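Penicillin-binding protein PbpB (Mycobacterium tuberculosis, PDB 6KGS) builds cross-linked peptidoglycan for the mycobacterial cell wall from lipid intermediates and is captured here as an acyl-enzyme with the carbapenem meropenem. Local coordinates at residues Phe265-Val270 / Gln384-Thr389; Gly295-Gly300 / Ser325-Leu330; Tyr494-Ala499 / His528-Leu533. All coordinates share one frame; numbering follows the deposited sequence.

How the interactions relate
The three contacts gather around one meropenem and illustrate how a penicillin-binding site is built from distant chain parts. Interaction 1 holds the drug covalently through Ser269 and joins the loop before it to 384-389. Interaction 2, centred about 18 Å from interaction 1 and formed within the 113 residues between the latter's segments, packs a strand on the helix that presents Asn326 to the drug's hydroxyethyl group. Interaction 3, about 13 Å from interaction 1 between centres, joins a central strand to the segment leading into the last long helix, near the drug's tail. Interactions 1 and 3 touch, Pro267 O lying 3.0 Å from Thr497 OG1, whereas interactions 2 and 3 stay about 11 Å apart at their nearest atoms.

Interaction 1: residues Phe265-Val270 / Gln384-Thr389; sequences FEPGSV and QGLSMT. With MER ((4R,5S)-3-{[(3S,5S)-5-(dimethylcarbamoyl)pyrrolidin-3-yl]sulfanyl}-5-[(2S,3R)-3-hydroxy-1-oxobutan-2-yl]-4-methyl-4,5-d ihydro-1H-pyrrole-2-carboxylic acid), chain B.
Phe265 and Met388 join the two loops through a reciprocal pair of backbone hydrogen bonds, a single antiparallel bridge of the hydrogen-bonded kind: Phe265 N gives to Met388 O at 2.9 Å, and Met388 N returns to Phe265 O at 2.8 Å. Beside it run two CA-H...O contacts, from Ser387 CA to Phe265 O and from Glu266 CA to Leu386 O. A side-chain bond continues the polar seam, for the carboxylate atom Glu266 OE1 takes the amide of Gly385 N at 2.9 Å. That N-H points almost straight at the oxygen (165°) yet reaches it from above the carboxylate plane. Glu266 OE2 is engaged by Tyr489.

With CG lodged between its backbone N and carbonyl carbon (chi1 51°), the Phe265 ring turns back over the bridge, and Met388 O sits above one face, offset toward the rim. Apolar contact is made by Pro267, met from two quarters: Met388 CE comes to 3.5 Å from Pro267 CG, while Leu386 CD2 lies 4.0 Å from Pro267 CD.

Two residues further on, Ser269 OG is bonded covalently to the drug's C1, and Ser269 N gives a weak hydrogen bond to its O6, consistent with a place in the oxyanion hole. Backbone bonds, a carboxylate grip and proline packing thus tie the residues just before the SxxK serine to 384-389, and its acylation agrees with its assignment, by similarity, as the acyl-ester nucleophile.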
loop_
_atom_site.group_PDB
_atom_site.type_symbol
_atom_site.label_atom_id
_atom_site.label_comp_id
_atom_site.label_asym_id
_atom_site.label_seq_id
_atom_site.Cartn_x
_atom_site.Cartn_y
_atom_site.Cartn_z
ATOM N N PHE A 265 -3.235 1.970 -10.249
ATOM C CA PHE A 265 -4.686 1.976 -10.352
ATOM C C PHE A 265 -5.189 3.332 -9.888
ATOM O O PHE A 265 -4.454 4.115 -9.283
ATOM C CB PHE A 265 -5.341 0.851 -9.507
ATOM C CG PHE A 265 -4.858 0.806 -8.078
ATOM C CD1 PHE A 265 -5.499 1.536 -7.083
ATOM C CD2 PHE A 265 -3.731 0.065 -7.739
ATOM C CE1 PHE A 265 -5.026 1.505 -5.748
ATOM C CE2 PHE A 265 -3.248 0.028 -6.412
ATOM C CZ PHE A 265 -3.897 0.742 -5.423
ATOM N N GLU A 266 -6.464 3.613 -10.172
ATOM C CA GLU A 266 -7.005 4.851 -9.617
ATOM C C GLU A 266 -7.507 4.577 -8.212
ATOM O O GLU A 266 -8.147 3.549 -7.987
ATOM C CB GLU A 266 -8.123 5.405 -10.491
ATOM C CG GLU A 266 -7.634 5.669 -11.908
ATOM C CD GLU A 266 -8.575 6.518 -12.750
ATOM O OE1 GLU A 266 -9.418 7.276 -12.204
ATOM O OE2 GLU A 266 -8.447 6.425 -13.982
ATOM N N PRO A 267 -7.184 5.429 -7.242
ATOM C CA PRO A 267 -7.402 5.058 -5.833
ATOM C C PRO A 267 -8.824 5.257 -5.329
ATOM O O PRO A 267 -9.191 4.654 -4.303
ATOM C CB PRO A 267 -6.451 5.991 -5.090
ATOM C CG PRO A 267 -6.477 7.279 -6.016
ATOM C CD PRO A 267 -6.385 6.662 -7.377
ATOM N N GLY A 268 -9.628 6.079 -5.990
ATOM C CA GLY A 268 -10.931 6.399 -5.436
ATOM C C GLY A 268 -10.786 7.176 -4.139
ATOM O O GLY A 268 -9.797 7.889 -3.914
ATOM N N SER A 269 -11.784 7.033 -3.266
ATOM C CA SER A 269 -11.904 7.895 -2.087
ATOM C C SER A 269 -10.768 7.731 -1.079
ATOM O O SER A 269 -10.623 8.578 -0.182
ATOM C CB SER A 269 -13.232 7.619 -1.399
ATOM O OG SER A 269 -14.287 7.879 -2.291
ATOM N N VAL A 270 -9.959 6.674 -1.189
ATOM C CA VAL A 270 -8.752 6.594 -0.363
ATOM C C VAL A 270 -7.856 7.812 -0.596
ATOM O O VAL A 270 -7.155 8.257 0.320
ATOM C CB VAL A 270 -8.033 5.250 -0.619
ATOM C CG1 VAL A 270 -6.648 5.230 -0.009
ATOM C CG2 VAL A 270 -8.858 4.108 -0.010
ATOM N N GLN A 384 -10.214 10.069 -8.652
ATOM C CA GLN A 384 -10.290 9.681 -10.060
ATOM C C GLN A 384 -9.423 10.633 -10.875
ATOM O O GLN A 384 -9.217 11.780 -10.488
ATOM C CB GLN A 384 -11.734 9.709 -10.596
ATOM C CG GLN A 384 -12.724 8.684 -9.953
ATOM C CD GLN A 384 -12.798 7.245 -10.556
ATOM O OE1 GLN A 384 -11.863 6.679 -11.169
ATOM N NE2 GLN A 384 -13.939 6.619 -10.279
ATOM N N GLY A 385 -8.895 10.144 -11.992
ATOM C CA GLY A 385 -8.103 10.979 -12.871
ATOM C C GLY A 385 -6.620 10.967 -12.585
ATOM O O GLY A 385 -5.876 11.786 -13.147
ATOM N N LEU A 386 -6.174 10.079 -11.705
ATOM C CA LEU A 386 -4.774 9.895 -11.392
ATOM C C LEU A 386 -4.623 8.441 -11.002
ATOM O O LEU A 386 -5.601 7.768 -10.656
ATOM C CB LEU A 386 -4.291 10.820 -10.257
ATOM C CG LEU A 386 -4.603 10.458 -8.795
ATOM C CD1 LEU A 386 -3.854 11.362 -7.812
ATOM C CD2 LEU A 386 -6.129 10.448 -8.475
ATOM N N SER A 387 -3.396 7.955 -11.048
ATOM C CA SER A 387 -3.158 6.569 -10.708
ATOM C C SER A 387 -1.967 6.473 -9.772
ATOM O O SER A 387 -1.048 7.293 -9.827
ATOM C CB SER A 387 -2.930 5.732 -11.961
ATOM O OG SER A 387 -1.760 6.176 -12.623
ATOM N N MET A 388 -1.978 5.449 -8.923
ATOM C CA MET A 388 -0.831 5.195 -8.067
ATOM C C MET A 388 -0.712 3.703 -7.838
ATOM O O MET A 388 -1.670 2.945 -8.031
ATOM C CB MET A 388 -0.965 5.907 -6.722
ATOM C CG MET A 388 -2.263 5.501 -6.026
ATOM S SD MET A 388 -2.639 6.368 -4.493
ATOM C CE MET A 388 -3.149 7.965 -5.151
ATOM N N THR A 389 0.485 3.291 -7.423
ATOM C CA THR A 389 0.697 1.920 -7.018
ATOM C C THR A 389 0.210 1.743 -5.592
ATOM O O THR A 389 0.000 2.712 -4.862
ATOM C CB THR A 389 2.171 1.539 -7.106
ATOM O OG1 THR A 389 2.885 2.227 -6.070
ATOM C CG2 THR A 389 2.734 1.922 -8.496
HETATM C C1 MER B . -14.970 6.862 -3.108
HETATM C C2 MER B . -18.336 5.406 -2.117
HETATM C C3 MER B . -16.286 7.194 -3.810
HETATM C C4 MER B . -17.406 7.452 -2.784
HETATM C C5 MER B . -17.460 5.783 -1.198
HETATM O O6 MER B . -14.420 5.773 -3.187
HETATM C C7 MER B . -16.074 8.402 -4.750
HETATM O O8 MER B . -17.251 8.684 -5.520
HETATM C C9 MER B . -14.938 8.209 -5.752
HETATM N N10 MER B . -16.961 7.060 -1.429
HETATM C C11 MER B . -17.011 4.962 -0.058
HETATM O O12 MER B . -15.830 5.227 0.457
HETATM O O13 MER B . -17.631 4.036 0.450
HETATM S S14 MER B . -18.953 3.856 -2.301
HETATM C C15 MER B . -20.322 3.587 -1.192
HETATM C C16 MER B . -21.595 3.339 -1.982
HETATM C C17 MER B . -22.066 1.922 -1.663
HETATM C C18 MER B . -18.652 6.577 -2.982
HETATM N N19 MER B . -20.908 1.233 -1.059
HETATM C C20 MER B . -18.886 6.125 -4.410
HETATM C C21 MER B . -20.155 2.308 -0.367
HETATM C C22 MER B . -22.608 1.300 -2.923
HETATM N N23 MER B . -22.100 0.164 -3.450
HETATM O O24 MER B . -23.557 1.881 -3.415
HETATM C C25 MER B . -22.229 -1.126 -2.781
HETATM C C26 MER B . -21.468 0.119 -4.755
#

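Interaction 2: residues Gly295-Gly300 / Ser325-Leu330; sequences GSIQMG and SNVGTL. With MER ((4R,5S)-3-{[(3S,5S)-5-(dimethylcarbamoyl)pyrrolidin-3-yl]sulfanyl}-5-[(2S,3R)-3-hydroxy-1-oxobutan-2-yl]-4-methyl-4,5-d ihydro-1H-pyrrole-2-carboxylic acid), chain B.
The SxN motif of the transpeptidase, Ser324 to Asn326, leads into helix 326-336, on whose outer side Val327 and Leu330 meet Ile297 and Met299 of the hairpin strand 296-299. Strand and helix axes approach to 8.4 Å at 42°, and the seam between these segments is apolar. Both methyls of Val327 are used: CG1 lies 3.8 Å from Ile297 CG2, while CG2 rests on the strand backbone, 3.7 Å from Ser296 CA. One helical turn on, the Met299 thioether crosses Leu330 at a slant, Met299 SD 3.8 Å from Leu330 CB. Met299 reaches it as a fully extended chain, its CG opposite the backbone N (chi1 172°).

The other side of the same turn is polar. Ser325 caps the helix, its OG accepting from Gly328 N at 3.0 Å, and Ser325 O receives both the N and the OG1 of Thr329 from opposite faces of its plane. Asn326 ND2 gives a hydrogen bond of 2.6 Å to meropenem O8, the hydroxyl of the hydroxyethyl group, and also gives to His305 O, while Asn326 OD1 is held by Lys272. This is the SxN motif, its asparagine facing the ligand from a helix N-terminus, as in penicillin-binding proteins.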
loop_
_atom_site.group_PDB
_atom_site.type_symbol
_atom_site.label_atom_id
_atom_site.label_comp_id
_atom_site.label_asym_id
_atom_site.label_seq_id
_atom_site.Cartn_x
_atom_site.Cartn_y
_atom_site.Cartn_z
ATOM N N GLY A 295 -26.669 17.412 -2.221
ATOM C CA GLY A 295 -26.493 16.126 -2.867
ATOM C C GLY A 295 -25.663 16.163 -4.132
ATOM O O GLY A 295 -25.140 15.126 -4.551
ATOM N N SER A 296 -25.536 17.323 -4.758
ATOM C CA SER A 296 -24.718 17.417 -5.956
ATOM C C SER A 296 -24.282 18.858 -6.114
ATOM O O SER A 296 -24.933 19.767 -5.603
ATOM C CB SER A 296 -25.482 16.939 -7.199
ATOM O OG SER A 296 -26.675 17.682 -7.368
ATOM N N ILE A 297 -23.172 19.066 -6.821
ATOM C CA ILE A 297 -22.821 20.406 -7.259
ATOM C C ILE A 297 -22.247 20.365 -8.665
ATOM O O ILE A 297 -21.705 19.353 -9.117
ATOM C CB ILE A 297 -21.827 21.120 -6.310
ATOM C CG1 ILE A 297 -20.481 20.406 -6.268
ATOM C CG2 ILE A 297 -22.435 21.317 -4.926
ATOM C CD1 ILE A 297 -19.439 21.202 -5.504
ATOM N N GLN A 298 -22.371 21.498 -9.349
ATOM C CA GLN A 298 -21.680 21.752 -10.608
ATOM C C GLN A 298 -20.317 22.362 -10.303
ATOM O O GLN A 298 -20.227 23.356 -9.576
ATOM C CB GLN A 298 -22.495 22.701 -11.493
ATOM C CG GLN A 298 -23.962 22.316 -11.665
ATOM C CD GLN A 298 -24.114 20.943 -12.300
ATOM O OE1 GLN A 298 -23.240 20.500 -13.061
ATOM N NE2 GLN A 298 -25.217 20.253 -11.989
ATOM N N MET A 299 -19.262 21.767 -10.852
ATOM C CA MET A 299 -17.915 22.223 -10.555
ATOM C C MET A 299 -17.033 22.032 -11.777
ATOM O O MET A 299 -16.953 20.925 -12.320
ATOM C CB MET A 299 -17.337 21.461 -9.355
ATOM C CG MET A 299 -15.875 21.738 -9.096
ATOM S SD MET A 299 -15.444 21.287 -7.401
ATOM C CE MET A 299 -13.689 21.674 -7.368
ATOM N N GLY A 300 -16.375 23.106 -12.198
ATOM C CA GLY A 300 -15.512 23.025 -13.371
ATOM C C GLY A 300 -16.172 22.385 -14.570
ATOM O O GLY A 300 -15.560 21.546 -15.241
ATOM N N SER A 325 -18.333 11.690 1.541
ATOM C CA SER A 325 -19.118 12.595 0.693
ATOM C C SER A 325 -18.230 13.258 -0.359
ATOM O O SER A 325 -17.262 13.940 -0.016
ATOM C CB SER A 325 -19.808 13.652 1.551
ATOM O OG SER A 325 -20.343 14.705 0.761
ATOM N N ASN A 326 -18.550 13.042 -1.640
ATOM C CA ASN A 326 -17.822 13.692 -2.729
ATOM C C ASN A 326 -18.063 15.196 -2.739
ATOM O O ASN A 326 -17.126 15.985 -2.907
ATOM C CB ASN A 326 -18.236 13.096 -4.081
ATOM C CG ASN A 326 -17.778 11.668 -4.259
ATOM O OD1 ASN A 326 -16.820 11.229 -3.616
ATOM N ND2 ASN A 326 -18.454 10.931 -5.147
ATOM N N VAL A 327 -19.325 15.607 -2.600
ATOM C CA VAL A 327 -19.661 17.029 -2.572
ATOM C C VAL A 327 -18.926 17.725 -1.433
ATOM O O VAL A 327 -18.280 18.766 -1.625
ATOM C CB VAL A 327 -21.188 17.211 -2.454
ATOM C CG1 VAL A 327 -21.554 18.694 -2.298
ATOM C CG2 VAL A 327 -21.897 16.569 -3.668
ATOM N N GLY A 328 -19.004 17.157 -0.228
ATOM C CA GLY A 328 -18.294 17.750 0.893
ATOM C C GLY A 328 -16.796 17.813 0.657
ATOM O O GLY A 328 -16.134 18.798 1.011
ATOM N N THR A 329 -16.246 16.776 0.026
ATOM C CA THR A 329 -14.813 16.772 -0.243
ATOM C C THR A 329 -14.446 17.889 -1.206
ATOM O O THR A 329 -13.445 18.592 -1.006
ATOM C CB THR A 329 -14.408 15.409 -0.793
ATOM O OG1 THR A 329 -14.585 14.420 0.230
ATOM C CG2 THR A 329 -12.958 15.411 -1.257
ATOM N N LEU A 330 -15.273 18.096 -2.238
ATOM C CA LEU A 330 -14.960 19.113 -3.246
ATOM C C LEU A 330 -15.182 20.525 -2.714
ATOM O O LEU A 330 -14.433 21.448 -3.061
ATOM C CB LEU A 330 -15.781 18.867 -4.506
ATOM C CG LEU A 330 -15.278 17.663 -5.311
ATOM C CD1 LEU A 330 -16.170 17.409 -6.522
ATOM C CD2 LEU A 330 -13.847 17.931 -5.733
HETATM C C1 MER B . -14.970 6.862 -3.108
HETATM C C2 MER B . -18.336 5.406 -2.117
HETATM C C3 MER B . -16.286 7.194 -3.810
HETATM C C4 MER B . -17.406 7.452 -2.784
HETATM C C5 MER B . -17.460 5.783 -1.198
HETATM O O6 MER B . -14.420 5.773 -3.187
HETATM C C7 MER B . -16.074 8.402 -4.750
HETATM O O8 MER B . -17.251 8.684 -5.520
HETATM C C9 MER B . -14.938 8.209 -5.752
HETATM N N10 MER B . -16.961 7.060 -1.429
HETATM C C11 MER B . -17.011 4.962 -0.058
HETATM O O12 MER B . -15.830 5.227 0.457
HETATM O O13 MER B . -17.631 4.036 0.450
HETATM S S14 MER B . -18.953 3.856 -2.301
HETATM C C15 MER B . -20.322 3.587 -1.192
HETATM C C16 MER B . -21.595 3.339 -1.982
HETATM C C17 MER B . -22.066 1.922 -1.663
HETATM C C18 MER B . -18.652 6.577 -2.982
HETATM N N19 MER B . -20.908 1.233 -1.059
HETATM C C20 MER B . -18.886 6.125 -4.410
HETATM C C21 MER B . -20.155 2.308 -0.367
HETATM C C22 MER B . -22.608 1.300 -2.923
HETATM N N23 MER B . -22.100 0.164 -3.450
HETATM O O24 MER B . -23.557 1.881 -3.415
HETATM C C25 MER B . -22.229 -1.126 -2.781
HETATM C C26 MER B . -21.468 0.119 -4.755
#

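Interaction 3: residues Tyr494-Ala499 / His528-Leu533; sequences YWITFA and HSAAPL. With MER ((4R,5S)-3-{[(3S,5S)-5-(dimethylcarbamoyl)pyrrolidin-3-yl]sulfanyl}-5-[(2S,3R)-3-hydroxy-1-oxobutan-2-yl]-4-methyl-4,5-d ihydro-1H-pyrrole-2-carboxylic acid), chain B.
Strand 494-499 and the chain at 528-531 run almost side by side, their end-to-end directions 10° apart, with Ile496 opposite Ser529 and Phe498 opposite Ala530. The strand lies in the central antiparallel sheet of the transpeptidase domain, next to the strand of the KTG motif (Lys475 to Gly477), and the second segment leads into helix 531-544, which packs on that sheet as C-terminal helices do in this fold.

Tyr494, Ile496 and Phe498 all direct their side chains toward 528-531. Ile496 packs against the backbone of the loop, its CG2 3.2 Å from His528 O and its CD1 3.5 Å from His528 CD2. The two side chains of Ile496 and His528 cross at roughly a right angle. Further along, Ala530 CB settles between the strand's side chains, 4.0 Å from Phe498 CB and 4.1 Å from Ile496 CG2. Phe498 holds CG anti to its backbone N (chi1 -165°), which carries the ring to Ala531. Tyr494 and His528 form an offset edge-to-face pair, the imidazole edge aimed at the phenol face, with centroids 5.8 Å apart and planes at 67°.

Thr497 points the other way, its OG1 bonded to Pro267 O in the serine loop. Ser529 OG caps Ala531 N at 3.0 Å, and one water ties the backbones together, donating to Thr497 O at 3.0 Å and accepting from Ala530 N at 2.8 Å.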
loop_
_atom_site.group_PDB
_atom_site.type_symbol
_atom_site.label_atom_id
_atom_site.label_comp_id
_atom_site.label_asym_id
_atom_site.label_seq_id
_atom_site.Cartn_x
_atom_site.Cartn_y
_atom_site.Cartn_z
ATOM N N TYR A 494 -14.768 -1.865 -10.878
ATOM C CA TYR A 494 -14.119 -1.019 -9.882
ATOM C C TYR A 494 -12.865 -1.659 -9.314
ATOM O O TYR A 494 -12.743 -2.884 -9.233
ATOM C CB TYR A 494 -15.034 -0.698 -8.706
ATOM C CG TYR A 494 -16.438 -0.275 -9.077
ATOM C CD1 TYR A 494 -16.731 1.047 -9.381
ATOM C CD2 TYR A 494 -17.480 -1.204 -9.103
ATOM C CE1 TYR A 494 -18.032 1.440 -9.702
ATOM C CE2 TYR A 494 -18.782 -0.823 -9.428
ATOM C CZ TYR A 494 -19.048 0.500 -9.724
ATOM O OH TYR A 494 -20.334 0.884 -10.039
ATOM N N TRP A 495 -11.923 -0.797 -8.948
ATOM C CA TRP A 495 -10.937 -1.116 -7.940
ATOM C C TRP A 495 -11.536 -0.788 -6.580
ATOM O O TRP A 495 -12.136 0.273 -6.405
ATOM C CB TRP A 495 -9.654 -0.307 -8.146
ATOM C CG TRP A 495 -8.850 -0.641 -9.377
ATOM C CD1 TRP A 495 -8.122 -1.784 -9.617
ATOM C CD2 TRP A 495 -8.631 0.214 -10.508
ATOM N NE1 TRP A 495 -7.484 -1.699 -10.843
ATOM C CE2 TRP A 495 -7.776 -0.482 -11.408
ATOM C CE3 TRP A 495 -9.082 1.489 -10.853
ATOM C CZ2 TRP A 495 -7.368 0.061 -12.620
ATOM C CZ3 TRP A 495 -8.677 2.031 -12.064
ATOM C CH2 TRP A 495 -7.827 1.321 -12.934
ATOM N N ILE A 496 -11.409 -1.715 -5.635
ATOM C CA ILE A 496 -11.782 -1.513 -4.240
ATOM C C ILE A 496 -10.487 -1.339 -3.458
ATOM O O ILE A 496 -9.524 -2.089 -3.668
ATOM C CB ILE A 496 -12.620 -2.692 -3.692
ATOM C CG1 ILE A 496 -13.870 -2.917 -4.558
ATOM C CG2 ILE A 496 -13.014 -2.460 -2.218
ATOM C CD1 ILE A 496 -14.638 -1.671 -4.948
ATOM N N THR A 497 -10.454 -0.346 -2.574
ATOM C CA THR A 497 -9.242 0.024 -1.857
ATOM C C THR A 497 -9.570 0.257 -0.396
ATOM O O THR A 497 -10.691 0.644 -0.046
ATOM C CB THR A 497 -8.584 1.317 -2.415
ATOM O OG1 THR A 497 -9.562 2.361 -2.464
ATOM C CG2 THR A 497 -8.004 1.105 -3.810
ATOM N N PHE A 498 -8.574 0.035 0.453
ATOM C CA PHE A 498 -8.659 0.428 1.849
ATOM C C PHE A 498 -7.244 0.732 2.298
ATOM O O PHE A 498 -6.301 0.080 1.845
ATOM C CB PHE A 498 -9.289 -0.658 2.756
ATOM C CG PHE A 498 -9.711 -0.124 4.131
ATOM C CD1 PHE A 498 -8.789 0.050 5.129
ATOM C CD2 PHE A 498 -11.023 0.266 4.374
ATOM C CE1 PHE A 498 -9.162 0.547 6.364
ATOM C CE2 PHE A 498 -11.397 0.790 5.612
ATOM C CZ PHE A 498 -10.467 0.934 6.593
ATOM N N ALA A 499 -7.093 1.745 3.145
ATOM C CA ALA A 499 -5.798 2.024 3.736
ATOM C C ALA A 499 -6.039 2.452 5.165
ATOM O O ALA A 499 -7.007 3.162 5.443
ATOM C CB ALA A 499 -5.035 3.115 2.981
ATOM N N HIS A 528 -18.874 -5.106 -1.686
ATOM C CA HIS A 528 -17.559 -5.179 -2.315
ATOM C C HIS A 528 -16.595 -4.251 -1.588
ATOM O O HIS A 528 -16.096 -3.264 -2.132
ATOM C CB HIS A 528 -17.657 -4.896 -3.810
ATOM C CG HIS A 528 -18.197 -3.551 -4.136
ATOM N ND1 HIS A 528 -19.100 -2.906 -3.315
ATOM C CD2 HIS A 528 -18.006 -2.746 -5.211
ATOM C CE1 HIS A 528 -19.391 -1.734 -3.838
ATOM N NE2 HIS A 528 -18.765 -1.621 -5.000
ATOM N N SER A 529 -16.344 -4.574 -0.331
ATOM C CA SER A 529 -15.512 -3.783 0.541
ATOM C C SER A 529 -14.283 -4.594 0.920
ATOM O O SER A 529 -14.348 -5.816 1.061
ATOM C CB SER A 529 -16.294 -3.365 1.793
ATOM O OG SER A 529 -15.428 -2.759 2.741
ATOM N N ALA A 530 -13.167 -3.902 1.072
ATOM C CA ALA A 530 -11.940 -4.478 1.575
ATOM C C ALA A 530 -11.787 -4.282 3.070
ATOM O O ALA A 530 -10.837 -4.816 3.652
ATOM C CB ALA A 530 -10.756 -3.852 0.863
ATOM N N ALA A 531 -12.678 -3.502 3.684
ATOM C CA ALA A 531 -12.667 -3.306 5.136
ATOM C C ALA A 531 -12.484 -4.590 5.960
ATOM O O ALA A 531 -11.700 -4.554 6.925
ATOM C CB ALA A 531 -13.959 -2.574 5.556
ATOM N N PRO A 532 -13.157 -5.716 5.678
ATOM C CA PRO A 532 -12.911 -6.915 6.506
ATOM C C PRO A 532 -11.503 -7.444 6.394
ATOM O O PRO A 532 -10.998 -8.068 7.347
ATOM C CB PRO A 532 -13.929 -7.938 5.978
ATOM C CG PRO A 532 -14.981 -7.118 5.256
ATOM C CD PRO A 532 -14.221 -5.962 4.681
ATOM N N LEU A 533 -10.841 -7.236 5.255
ATOM C CA LEU A 533 -9.461 -7.702 5.162
ATOM C C LEU A 533 -8.549 -6.895 6.078
ATOM O O LEU A 533 -7.674 -7.466 6.742
ATOM C CB LEU A 533 -8.971 -7.647 3.718
ATOM C CG LEU A 533 -7.528 -8.095 3.492
ATOM C CD1 LEU A 533 -7.207 -9.407 4.232
ATOM C CD2 LEU A 533 -7.310 -8.261 1.990
HETATM C C1 MER B . -14.970 6.862 -3.108
HETATM C C2 MER B . -18.336 5.406 -2.117
HETATM C C3 MER B . -16.286 7.194 -3.810
HETATM C C4 MER B . -17.406 7.452 -2.784
HETATM C C5 MER B . -17.460 5.783 -1.198
HETATM O O6 MER B . -14.420 5.773 -3.187
HETATM C C7 MER B . -16.074 8.402 -4.750
HETATM O O8 MER B . -17.251 8.684 -5.520
HETATM C C9 MER B . -14.938 8.209 -5.752
HETATM N N10 MER B . -16.961 7.060 -1.429
HETATM C C11 MER B . -17.011 4.962 -0.058
HETATM O O12 MER B . -15.830 5.227 0.457
HETATM O O13 MER B . -17.631 4.036 0.450
HETATM S S14 MER B . -18.953 3.856 -2.301
HETATM C C15 MER B . -20.322 3.587 -1.192
HETATM C C16 MER B . -21.595 3.339 -1.982
HETATM C C17 MER B . -22.066 1.922 -1.663
HETATM C C18 MER B . -18.652 6.577 -2.982
HETATM N N19 MER B . -20.908 1.233 -1.059
HETATM C C20 MER B . -18.886 6.125 -4.410
HETATM C C21 MER B . -20.155 2.308 -0.367
HETATM C C22 MER B . -22.608 1.300 -2.923
HETATM N N23 MER B . -22.100 0.164 -3.450
HETATM O O24 MER B . -23.557 1.881 -3.415
HETATM C C25 MER B . -22.229 -1.126 -2.781
HETATM C C26 MER B . -21.468 0.119 -4.755
HETATM O O HOH W 1 -12.925 -1.067 1.098
#